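PDB 3QKB: heavy metal-binding domain-containing protein, which is of unknown function but belongs to the DUF74 family, forms a five-chain assembly and may bind heavy metals. Local coordinates for residues S41-A46 with D57-E62. Sequence-based numbering, arbitrary orientation.
Sequences SSLMLA and DQLFDE
Ser41 OG donates a hydrogen bond of 2.9 Å to the main-chain oxygen O of Leu59, tying the strand end 41-44 to the helix 57-62. The angle at the acceptor, C=O to donor, is 118°, and the hydroxyl lies 33° out of the carbonyl plane, so it reaches the oxygen from the flank of the C=O group. The serine torsion explains the reach: OG is set between the backbone N and the carbonyl carbon (chi1 53°), on a CB that already faces the helix. One turn along, Glu62 runs extended beyond CG and brings OE2 beside Ser41 CB, a packing contact. Replacing Ser41 by an alanine would remove the hydroxyl and is likely to leave Leu59 O without its partner on the strand, weakening the tie between helix and strand here.

The apolar packing centres on Leu59. Its CD2 branch sits against the strand backbone, 3.5 Å from Ser42 C. The same Leu59 CD2 meets Leu43 CD2 at 3.9 Å. Leu43 CD2 also touches the amide of Gln58, 3.5 Å from Gln58 NE2, the two side chains crossing at nearly a right angle.

Strand 31-44, an edge strand of the sheet within this chain, leads through a loop to helix 56-73, which folds back along it; the axes of segments 41-44 and 57-62 run roughly antiparallel and come within 7.8 Å. Leu59 continues onto Leu98 and Val100 of strand 94-109, whose backbone pairs with Ser41 and Leu43, so the helix covers a face of the sheet, an alpha/beta layer in line with a beta/alpha-propeller. Ser42, its CB pointing away from the helix, packs on Tyr53 of a third subunit. The chemistry is that of a mixed seam, a leucine pair flanked by polar side chains, with one directional hydrogen bond consistent with fixing the helix's position along the strand.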
loop_
_atom_site.group_PDB
_atom_site.type_symbol
_atom_site.label_atom_id
_atom_site.label_comp_id
_atom_site.label_asym_id
_atom_site.label_seq_id
_atom_site.Cartn_x
_atom_site.Cartn_y
_atom_site.Cartn_z
ATOM N N SER A 41 -15.730 3.191 -4.422
ATOM C CA SER A 41 -16.468 3.591 -5.614
ATOM C C SER A 41 -15.983 2.794 -6.791
ATOM O O SER A 41 -14.835 2.401 -6.836
ATOM C CB SER A 41 -16.286 5.080 -5.891
ATOM O OG SER A 41 -14.905 5.385 -5.925
ATOM N N SER A 42 -16.882 2.579 -7.741
ATOM C CA SER A 42 -16.621 1.727 -8.877
ATOM C C SER A 42 -17.406 2.149 -10.121
ATOM O O SER A 42 -18.405 2.897 -10.021
ATOM C CB SER A 42 -16.953 0.272 -8.529
ATOM O OG SER A 42 -18.359 0.071 -8.412
ATOM N N LEU A 43 -16.938 1.687 -11.282
ATOM C CA LEU A 43 -17.681 1.835 -12.514
ATOM C C LEU A 43 -17.450 0.666 -13.423
ATOM O O LEU A 43 -16.479 -0.022 -13.283
ATOM C CB LEU A 43 -17.329 3.157 -13.221
ATOM C CG LEU A 43 -15.910 3.381 -13.747
ATOM C CD1 LEU A 43 -15.700 2.685 -15.084
ATOM C CD2 LEU A 43 -15.643 4.914 -13.880
HETATM N N MSE A 44 -18.368 0.475 -14.369
HETATM C CA MSE A 44 -18.302 -0.600 -15.347
HETATM C C MSE A 44 -17.826 -0.036 -16.688
HETATM O O MSE A 44 -18.412 0.925 -17.193
HETATM C CB MSE A 44 -19.686 -1.248 -15.519
HETATM C CG MSE A 44 -19.694 -2.521 -16.356
HETATM SE SE MSE A 44 -21.483 -3.125 -16.774
HETATM C CE MSE A 44 -21.544 -4.651 -15.635
ATOM N N LEU A 45 -16.790 -0.666 -17.264
ATOM C CA LEU A 45 -16.246 -0.287 -18.568
ATOM C C LEU A 45 -17.080 -0.876 -19.708
ATOM O O LEU A 45 -17.523 -2.033 -19.620
ATOM C CB LEU A 45 -14.817 -0.771 -18.710
ATOM C CG LEU A 45 -13.753 -0.145 -17.782
ATOM C CD1 LEU A 45 -12.507 -0.991 -17.765
ATOM C CD2 LEU A 45 -13.439 1.311 -18.202
ATOM N N ALA A 46 -17.301 -0.080 -20.774
ATOM C CA ALA A 46 -17.772 -0.623 -22.069
ATOM C C ALA A 46 -16.641 -1.422 -22.692
ATOM O O ALA A 46 -15.465 -1.166 -22.397
ATOM C CB ALA A 46 -18.201 0.481 -23.007
ATOM N N ASP A 57 -9.834 8.547 -12.551
ATOM C CA ASP A 57 -9.856 9.916 -12.010
ATOM C C ASP A 57 -11.165 10.227 -11.262
ATOM O O ASP A 57 -11.139 10.622 -10.086
ATOM C CB ASP A 57 -9.631 10.947 -13.141
ATOM C CG ASP A 57 -8.156 10.956 -13.684
ATOM O OD1 ASP A 57 -7.242 10.222 -13.149
ATOM O OD2 ASP A 57 -7.934 11.719 -14.659
ATOM N N GLN A 58 -12.283 9.962 -11.939
ATOM C CA GLN A 58 -13.646 10.071 -11.369
ATOM C C GLN A 58 -13.783 9.393 -10.029
ATOM O O GLN A 58 -14.414 9.924 -9.115
ATOM C CB GLN A 58 -14.686 9.368 -12.251
ATOM C CG GLN A 58 -14.798 9.778 -13.674
ATOM C CD GLN A 58 -15.539 8.743 -14.463
ATOM O OE1 GLN A 58 -15.113 8.352 -15.561
ATOM N NE2 GLN A 58 -16.648 8.256 -13.900
ATOM N N LEU A 59 -13.281 8.161 -9.975
ATOM C CA LEU A 59 -13.515 7.269 -8.861
ATOM C C LEU A 59 -12.774 7.749 -7.620
ATOM O O LEU A 59 -13.308 7.680 -6.520
ATOM C CB LEU A 59 -13.104 5.833 -9.229
ATOM C CG LEU A 59 -13.896 5.132 -10.336
ATOM C CD1 LEU A 59 -13.262 3.810 -10.643
ATOM C CD2 LEU A 59 -15.351 4.929 -9.954
ATOM N N PHE A 60 -11.554 8.250 -7.798
ATOM C CA PHE A 60 -10.830 8.874 -6.693
ATOM C C PHE A 60 -11.607 10.069 -6.128
ATOM O O PHE A 60 -11.721 10.190 -4.913
ATOM C CB PHE A 60 -9.430 9.339 -7.115
ATOM C CG PHE A 60 -8.460 8.221 -7.377
ATOM C CD1 PHE A 60 -8.064 7.373 -6.353
ATOM C CD2 PHE A 60 -7.916 8.030 -8.652
ATOM C CE1 PHE A 60 -7.164 6.321 -6.593
ATOM C CE2 PHE A 60 -7.011 6.993 -8.895
ATOM C CZ PHE A 60 -6.633 6.139 -7.859
ATOM N N ASP A 61 -12.132 10.938 -7.008
ATOM C CA ASP A 61 -12.958 12.084 -6.579
ATOM C C ASP A 61 -14.172 11.634 -5.797
ATOM O O ASP A 61 -14.458 12.184 -4.730
ATOM C CB ASP A 61 -13.431 12.934 -7.774
ATOM C CG ASP A 61 -12.485 14.098 -8.099
ATOM O OD1 ASP A 61 -11.267 14.018 -7.796
ATOM O OD2 ASP A 61 -12.972 15.101 -8.688
ATOM N N GLU A 62 -14.873 10.628 -6.332
ATOM C CA GLU A 62 -16.077 10.074 -5.694
ATOM C C GLU A 62 -15.743 9.469 -4.339
ATOM O O GLU A 62 -16.447 9.707 -3.376
ATOM C CB GLU A 62 -16.752 9.021 -6.599
ATOM C CG GLU A 62 -18.203 8.586 -6.165
ATOM C CD GLU A 62 -18.735 7.371 -6.975
ATOM O OE1 GLU A 62 -18.813 7.489 -8.227
ATOM O OE2 GLU A 62 -19.058 6.308 -6.359
#